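Local coordinates for protein acetamidase (Bacillus halodurans, PDB 2II1) that binds calcium ions and probably hydrolyses carbon-nitrogen bonds, other than peptide bonds, in linear amides, at residues Ile132-Ala138 and Ala176-Asp182; Thr234-Ala239 and Leu280-Arg284. All coordinates share one frame; numbering follows the deposited sequence.

Overall arrangement
Contact 1 comes first along the chain and closes before contact 2 opens. It pairs strands 131-136 and 176-184 within the sheet that carries the two calcium ions, and its centre lies about 7 Å from that of the chain. Contact 2, whose centre is about 14 Å out, sets the start of helix 235-253 on strand 281-288 of the other large sheet. The two centres are about 19 Å apart and the nearest atoms about 8 Å, without touching. Strands 74-84 and 201-210 of that second sheet pack against side chains of contact 1. Contact 1, buried near the chain's centre, ends at the metal site through Asp182, whereas contact 2 reaches the interface with the second subunit.

Contact 1: residues Ile132-Ala138 and Ala176-Asp182; sequences IGVIGTA and ALLALGD. With CA (calcium ion), chain E; CA (calcium ion), chain F.
An antiparallel strand pair running into a two-calcium site joins Val134-Gly136 to Ala179-Gly181, with Asp182 at its metal end. Gly136 and Ala179 form a hydrogen-bonded pair joined by two reciprocal bonds, Gly136 N to Ala179 O and Ala179 N to Gly136 O (3.1 Å). Nearer the metals, Gly181 N donates to Val134 O at 2.8 Å, while Val134 N returns a longer bond to Gly181 O. Gly133, at the corner of the chain, gives its N to Asp182 O at 2.8 Å. On one face Ile135 CG1, anti to its backbone N (chi1 -169°), touches both Leu178 CD1, at 4.0 Å, and Leu180 CB; strand 201-210 covers Leu180. Val134 lies on the other face; beyond it the Asp182 side chain crosses that of Val134 at about a right angle, with Val134 CG2 against Asp182 CB at 3.6 Å. At the far end, a water donates to both Ala138 O and Ala176 O. The Asp182 carboxylate bridges the metals, whose shells also include Asn155, Asp157, His184 and Glu198: OD2 of Asp182 binds one calcium at 2.4 Å, and its OD1 the other at 2.1 Å.

Contact 2: residues Thr234-Ala239 and Leu280-Arg284; sequences TLDAAA and LKTAR
Ala283 and Ala238 meet methyl to methyl, CB to CB at 4.0 Å, where the first turn of helix 235-253 lies close on strand 281-288. The same Ala283 CB sits 3.7 Å from Ala239 N, and Ala238 CB lies 3.6 Å from Lys281 O, so the small side chains let the backbones come near. Leu235 closes one flank: its chi1 of -176° swings CG opposite the backbone N and brings CD1 to 4.2 Å from Ala283 CB. This is a helix laid on a beta-sheet, the short axes 7.1 Å apart and inclined by 33°, and no hydrogen bond crosses between the segments. Toward the partly exposed end the grip changes to the aliphatic part of Lys281, whose CG passes 3.8 Å from Leu235 N. A bend at chi2 (-63°) then turns the chain away, and its NZ is hydrogen-bonded to the carbonyl oxygens of Ile276 and Asn278. Leu235 N is hydrogen-bonded to Asp236 of the second subunit, and the two copies of Leu235 pack together. The fit is looser at partly exposed Thr234, whose CB points away from the strand; its OG1 caps the helix, accepting from Ala237 N at 3.2 Å.

Contact 1: residues Ile132-Ala138 and Ala176-Asp182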
ATOM      1  N   ILE A 132      11.975 -13.017   3.013  1.00 13.40           N
ATOM      2  CA  ILE A 132      13.304 -12.497   3.280  1.00 13.04           C
ATOM      3  C   ILE A 132      13.295 -10.954   3.438  1.00 11.23           C
ATOM      4  O   ILE A 132      12.927 -10.223   2.502  1.00 11.29           O
ATOM      5  CB  ILE A 132      14.272 -12.810   2.097  1.00 13.59           C
ATOM      6  CG1 ILE A 132      14.308 -14.282   1.759  1.00 10.99           C
ATOM      7  CG2 ILE A 132      15.682 -12.378   2.426  1.00  7.38           C
ATOM      8  CD1 ILE A 132      14.874 -14.529   0.371  1.00 10.73           C
ATOM      9  N   GLY A 133      13.777 -10.466   4.575  1.00  8.45           N
ATOM     10  CA  GLY A 133      13.754  -9.034   4.854  1.00  9.09           C
ATOM     11  C   GLY A 133      14.945  -8.253   4.309  1.00  8.40           C
ATOM     12  O   GLY A 133      14.803  -7.099   3.892  1.00 12.54           O
ATOM     13  N   VAL A 134      16.117  -8.857   4.376  1.00  8.70           N
ATOM     14  CA  VAL A 134      17.377  -8.247   3.971  1.00 10.37           C
ATOM     15  C   VAL A 134      17.943  -9.102   2.862  1.00  9.80           C
ATOM     16  O   VAL A 134      18.291 -10.262   3.082  1.00 10.53           O
ATOM     17  CB  VAL A 134      18.402  -8.163   5.131  1.00 11.35           C
ATOM     18  CG1 VAL A 134      19.797  -7.864   4.598  1.00  7.36           C
ATOM     19  CG2 VAL A 134      17.976  -7.120   6.137  1.00 13.58           C
ATOM     20  N   ILE A 135      17.964  -8.536   1.660  1.00 10.71           N
ATOM     21  CA  ILE A 135      18.632  -9.139   0.525  1.00 12.36           C
ATOM     22  C   ILE A 135      19.294  -8.013  -0.279  1.00 12.26           C
ATOM     23  O   ILE A 135      18.642  -7.043  -0.609  1.00 12.32           O
ATOM     24  CB  ILE A 135      17.634  -9.950  -0.343  1.00 10.96           C
ATOM     25  CG1 ILE A 135      18.398 -10.801  -1.378  1.00 16.25           C
ATOM     26  CG2 ILE A 135      16.608  -9.036  -0.990  1.00 17.87           C
ATOM     27  CD1 ILE A 135      17.553 -11.820  -2.077  1.00 13.63           C
ATOM     28  N   GLY A 136      20.587  -8.138  -0.593  1.00 11.71           N
ATOM     29  CA  GLY A 136      21.280  -7.070  -1.287  1.00 10.71           C
ATOM     30  C   GLY A 136      22.620  -7.454  -1.861  1.00 12.87           C
ATOM     31  O   GLY A 136      23.193  -8.499  -1.502  1.00 13.39           O
ATOM     32  N   THR A 137      23.080  -6.620  -2.794  1.00 11.17           N
ATOM     33  CA  THR A 137      24.429  -6.698  -3.369  1.00  9.85           C
ATOM     34  C   THR A 137      25.265  -5.519  -2.824  1.00 12.94           C
ATOM     35  O   THR A 137      24.734  -4.631  -2.143  1.00 10.89           O
ATOM     36  CB  THR A 137      24.355  -6.684  -4.918  1.00  9.22           C
ATOM     37  OG1 THR A 137      23.707  -5.488  -5.376  1.00 10.29           O
ATOM     38  CG2 THR A 137      23.583  -7.921  -5.430  1.00  7.89           C
ATOM     39  N   ALA A 138      26.568  -5.531  -3.101  1.00 13.65           N
ATOM     40  CA  ALA A 138      27.465  -4.494  -2.606  1.00 14.02           C
ATOM     41  C   ALA A 138      27.304  -3.190  -3.390  1.00 14.44           C
ATOM     42  O   ALA A 138      27.328  -3.199  -4.638  1.00 14.17           O
ATOM     43  CB  ALA A 138      28.938  -4.966  -2.682  1.00 10.83           C
ATOM     44  N   ALA A 176      29.136  -9.219  -7.894  1.00 13.20           N
ATOM     45  CA  ALA A 176      27.870  -8.813  -7.193  1.00 13.46           C
ATOM     46  C   ALA A 176      28.003  -8.714  -5.671  1.00 13.39           C
ATOM     47  O   ALA A 176      27.735  -7.659  -5.101  1.00 11.27           O
ATOM     48  CB  ALA A 176      26.707  -9.741  -7.560  1.00  9.41           C
ATOM     49  N   LEU A 177      28.391  -9.833  -5.053  1.00 14.41           N
ATOM     50  CA  LEU A 177      28.524  -9.995  -3.593  1.00 13.63           C
ATOM     51  C   LEU A 177      27.173  -9.912  -2.901  1.00 11.28           C
ATOM     52  O   LEU A 177      26.839  -8.904  -2.264  1.00 10.32           O
ATOM     53  CB  LEU A 177      29.512  -9.013  -2.977  1.00 14.15           C
ATOM     54  CG  LEU A 177      30.917  -9.037  -3.595  1.00 12.67           C
ATOM     55  CD1 LEU A 177      31.705  -7.928  -2.975  1.00 10.61           C
ATOM     56  CD2 LEU A 177      31.612 -10.363  -3.425  1.00  8.14           C
ATOM     57  N   LEU A 178      26.431 -11.009  -3.039  1.00  8.30           N
ATOM     58  CA  LEU A 178      25.058 -11.171  -2.546  1.00  9.77           C
ATOM     59  C   LEU A 178      25.082 -11.680  -1.096  1.00 10.40           C
ATOM     60  O   LEU A 178      25.863 -12.535  -0.760  1.00  9.94           O
ATOM     61  CB  LEU A 178      24.280 -12.184  -3.417  1.00  7.83           C
ATOM     62  CG  LEU A 178      22.810 -12.470  -3.117  1.00 10.58           C
ATOM     63  CD1 LEU A 178      21.928 -11.215  -3.158  1.00  3.91           C
ATOM     64  CD2 LEU A 178      22.239 -13.528  -4.072  1.00 11.37           C
ATOM     65  N   ALA A 179      24.219 -11.117  -0.264  1.00 11.26           N
ATOM     66  CA  ALA A 179      24.123 -11.465   1.152  1.00 12.11           C
ATOM     67  C   ALA A 179      22.632 -11.388   1.497  1.00 12.55           C
ATOM     68  O   ALA A 179      21.907 -10.597   0.903  1.00 13.44           O
ATOM     69  CB  ALA A 179      24.941 -10.457   2.015  1.00 11.24           C
ATOM     70  N   LEU A 180      22.160 -12.229   2.404  1.00 13.63           N
ATOM     71  CA  LEU A 180      20.754 -12.172   2.770  1.00 11.75           C
ATOM     72  C   LEU A 180      20.533 -12.636   4.182  1.00 12.00           C
ATOM     73  O   LEU A 180      21.382 -13.290   4.775  1.00 10.91           O
ATOM     74  CB  LEU A 180      19.861 -12.930   1.784  1.00 17.00           C
ATOM     75  CG  LEU A 180      19.834 -14.456   1.799  1.00 11.75           C
ATOM     76  CD1 LEU A 180      19.116 -15.011   3.046  1.00 19.54           C
ATOM     77  CD2 LEU A 180      19.193 -14.927   0.524  1.00 12.96           C
ATOM     78  N   GLY A 181      19.385 -12.262   4.717  1.00 11.59           N
ATOM     79  CA  GLY A 181      19.127 -12.445   6.123  1.00 13.71           C
ATOM     80  C   GLY A 181      17.738 -11.997   6.493  1.00 14.28           C
ATOM     81  O   GLY A 181      16.887 -11.759   5.631  1.00 16.52           O
ATOM     82  N   ASP A 182      17.519 -11.893   7.793  1.00 15.46           N
ATOM     83  CA  ASP A 182      16.327 -11.264   8.326  1.00 14.53           C
ATOM     84  C   ASP A 182      15.054 -11.874   7.796  1.00 12.50           C
ATOM     85  O   ASP A 182      14.208 -11.164   7.224  1.00 11.99           O
ATOM     86  CB  ASP A 182      16.355  -9.768   8.021  1.00 10.63           C
ATOM     87  CG  ASP A 182      15.245  -9.017   8.695  1.00 18.41           C
ATOM     88  OD1 ASP A 182      14.956  -9.338   9.861  1.00  5.19           O
ATOM     89  OD2 ASP A 182      14.646  -8.096   8.084  1.00 13.61           O
TER
HETATM   90 CA    CA E 400      14.170  -5.747   8.481  1.00 15.04          CA
HETATM   91 CA    CA F 401      13.233  -8.520  10.702  1.00 13.37          CA
HETATM   92  O   HOH W   1      27.320  -5.226  -6.725  1.00 17.63           O
HETATM   93  O   HOH W   2      14.101  -3.767   9.731  1.00 14.95           O
HETATM   94  O   HOH W   3      12.790  -6.641  10.305  1.00 22.75           O

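Contact 2: residues Thr234-Ala239 and Leu280-Arg284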
ATOM      1  N   THR A 234      11.743   9.658   2.953  1.00 10.39           N
ATOM      2  CA  THR A 234      10.320   9.768   3.234  1.00 11.19           C
ATOM      3  C   THR A 234       9.550   8.714   2.426  1.00 12.83           C
ATOM      4  O   THR A 234       9.981   8.273   1.346  1.00 13.17           O
ATOM      5  CB  THR A 234       9.803  11.187   2.906  1.00 11.59           C
ATOM      6  OG1 THR A 234       9.901  11.414   1.493  1.00 16.16           O
ATOM      7  CG2 THR A 234      10.624  12.250   3.653  1.00  9.13           C
ATOM      8  N   LEU A 235       8.420   8.284   2.963  1.00 10.23           N
ATOM      9  CA  LEU A 235       7.547   7.413   2.217  1.00 11.42           C
ATOM     10  C   LEU A 235       6.952   8.159   1.001  1.00  9.82           C
ATOM     11  O   LEU A 235       6.675   7.539  -0.012  1.00 11.51           O
ATOM     12  CB  LEU A 235       6.456   6.847   3.117  1.00 10.11           C
ATOM     13  CG  LEU A 235       5.504   5.830   2.498  1.00 10.43           C
ATOM     14  CD1 LEU A 235       6.226   4.529   2.021  1.00  8.30           C
ATOM     15  CD2 LEU A 235       4.410   5.526   3.549  1.00 16.12           C
ATOM     16  N   ASP A 236       6.772   9.468   1.106  1.00  6.75           N
ATOM     17  CA  ASP A 236       6.290  10.304  -0.015  1.00  6.17           C
ATOM     18  C   ASP A 236       7.177  10.068  -1.248  1.00  6.35           C
ATOM     19  O   ASP A 236       6.689   9.807  -2.373  1.00 10.38           O
ATOM     20  CB  ASP A 236       6.373  11.803   0.388  1.00 10.79           C
ATOM     21  CG  ASP A 236       5.104  12.337   1.084  1.00 17.60           C
ATOM     22  OD1 ASP A 236       4.031  11.726   0.981  1.00 24.21           O
ATOM     23  OD2 ASP A 236       5.163  13.433   1.673  1.00 31.28           O
ATOM     24  N   ALA A 237       8.493  10.121  -1.012  1.00  7.09           N
ATOM     25  CA  ALA A 237       9.511  10.125  -2.057  1.00  6.72           C
ATOM     26  C   ALA A 237       9.790   8.723  -2.545  1.00  9.41           C
ATOM     27  O   ALA A 237       9.992   8.517  -3.737  1.00  6.23           O
ATOM     28  CB  ALA A 237      10.792  10.796  -1.540  1.00 10.75           C
ATOM     29  N   ALA A 238       9.754   7.749  -1.634  1.00  6.96           N
ATOM     30  CA  ALA A 238       9.849   6.333  -2.027  1.00  9.50           C
ATOM     31  C   ALA A 238       8.709   5.941  -2.954  1.00  8.81           C
ATOM     32  O   ALA A 238       8.944   5.301  -3.972  1.00 11.17           O
ATOM     33  CB  ALA A 238       9.885   5.461  -0.816  1.00  7.81           C
ATOM     34  N   ALA A 239       7.482   6.362  -2.614  1.00  9.50           N
ATOM     35  CA  ALA A 239       6.300   6.179  -3.433  1.00  7.26           C
ATOM     36  C   ALA A 239       6.458   6.783  -4.818  1.00  8.25           C
ATOM     37  O   ALA A 239       6.236   6.098  -5.825  1.00  7.50           O
ATOM     38  CB  ALA A 239       5.002   6.776  -2.711  1.00  6.75           C
ATOM     39  N   LEU A 280      15.646   4.238   5.885  1.00  9.94           N
ATOM     40  CA  LEU A 280      14.948   4.663   4.695  1.00  8.54           C
ATOM     41  C   LEU A 280      13.651   3.852   4.636  1.00 10.07           C
ATOM     42  O   LEU A 280      13.580   2.722   5.130  1.00 13.67           O
ATOM     43  CB  LEU A 280      15.833   4.586   3.422  1.00  9.06           C
ATOM     44  CG  LEU A 280      17.089   5.481   3.330  1.00 11.93           C
ATOM     45  CD1 LEU A 280      17.633   5.562   1.911  1.00 15.49           C
ATOM     46  CD2 LEU A 280      16.774   6.850   3.813  1.00 14.01           C
ATOM     47  N   LYS A 281      12.608   4.482   4.114  1.00 10.21           N
ATOM     48  CA  LYS A 281      11.303   3.856   3.937  1.00  9.98           C
ATOM     49  C   LYS A 281      11.251   3.205   2.526  1.00  6.52           C
ATOM     50  O   LYS A 281      11.899   3.659   1.592  1.00  5.72           O
ATOM     51  CB  LYS A 281      10.173   4.894   4.114  1.00 10.50           C
ATOM     52  CG  LYS A 281      10.349   5.902   5.255  1.00 17.04           C
ATOM     53  CD  LYS A 281      10.378   5.233   6.604  1.00 21.16           C
ATOM     54  CE  LYS A 281      10.756   6.220   7.727  1.00 25.37           C
ATOM     55  NZ  LYS A 281      11.261   5.472   8.942  1.00 18.80           N
ATOM     56  N   THR A 282      10.473   2.143   2.360  1.00  9.59           N
ATOM     57  CA  THR A 282      10.450   1.417   1.085  1.00  8.93           C
ATOM     58  C   THR A 282       9.017   1.270   0.599  1.00  7.54           C
ATOM     59  O   THR A 282       8.137   0.980   1.381  1.00 12.24           O
ATOM     60  CB  THR A 282      11.069   0.040   1.224  1.00 12.00           C
ATOM     61  OG1 THR A 282      12.400   0.180   1.722  1.00 11.51           O
ATOM     62  CG2 THR A 282      11.093  -0.702  -0.130  1.00  5.41           C
ATOM     63  N   ALA A 283       8.821   1.469  -0.700  1.00  8.40           N
ATOM     64  CA  ALA A 283       7.528   1.397  -1.387  1.00  9.95           C
ATOM     65  C   ALA A 283       7.723   0.590  -2.646  1.00 11.67           C
ATOM     66  O   ALA A 283       8.871   0.444  -3.123  1.00 12.24           O
ATOM     67  CB  ALA A 283       7.029   2.788  -1.733  1.00  9.83           C
ATOM     68  N   ARG A 284       6.631   0.028  -3.168  1.00 11.45           N
ATOM     69  CA  ARG A 284       6.674  -0.677  -4.473  1.00 13.26           C
ATOM     70  C   ARG A 284       5.471  -0.396  -5.337  1.00 13.95           C
ATOM     71  O   ARG A 284       4.350  -0.316  -4.840  1.00 14.13           O
ATOM     72  CB  ARG A 284       6.878  -2.208  -4.351  1.00 12.26           C
ATOM     73  CG  ARG A 284       5.863  -2.970  -3.549  1.00 15.68           C
ATOM     74  CD  ARG A 284       6.475  -4.244  -2.960  1.00 15.83           C
ATOM     75  NE  ARG A 284       5.425  -5.127  -2.433  1.00 18.94           N
ATOM     76  CZ  ARG A 284       4.811  -4.967  -1.265  1.00 14.12           C
ATOM     77  NH1 ARG A 284       5.128  -3.969  -0.465  1.00  7.24           N
ATOM     78  NH2 ARG A 284       3.851  -5.802  -0.887  1.00  9.22           N
TER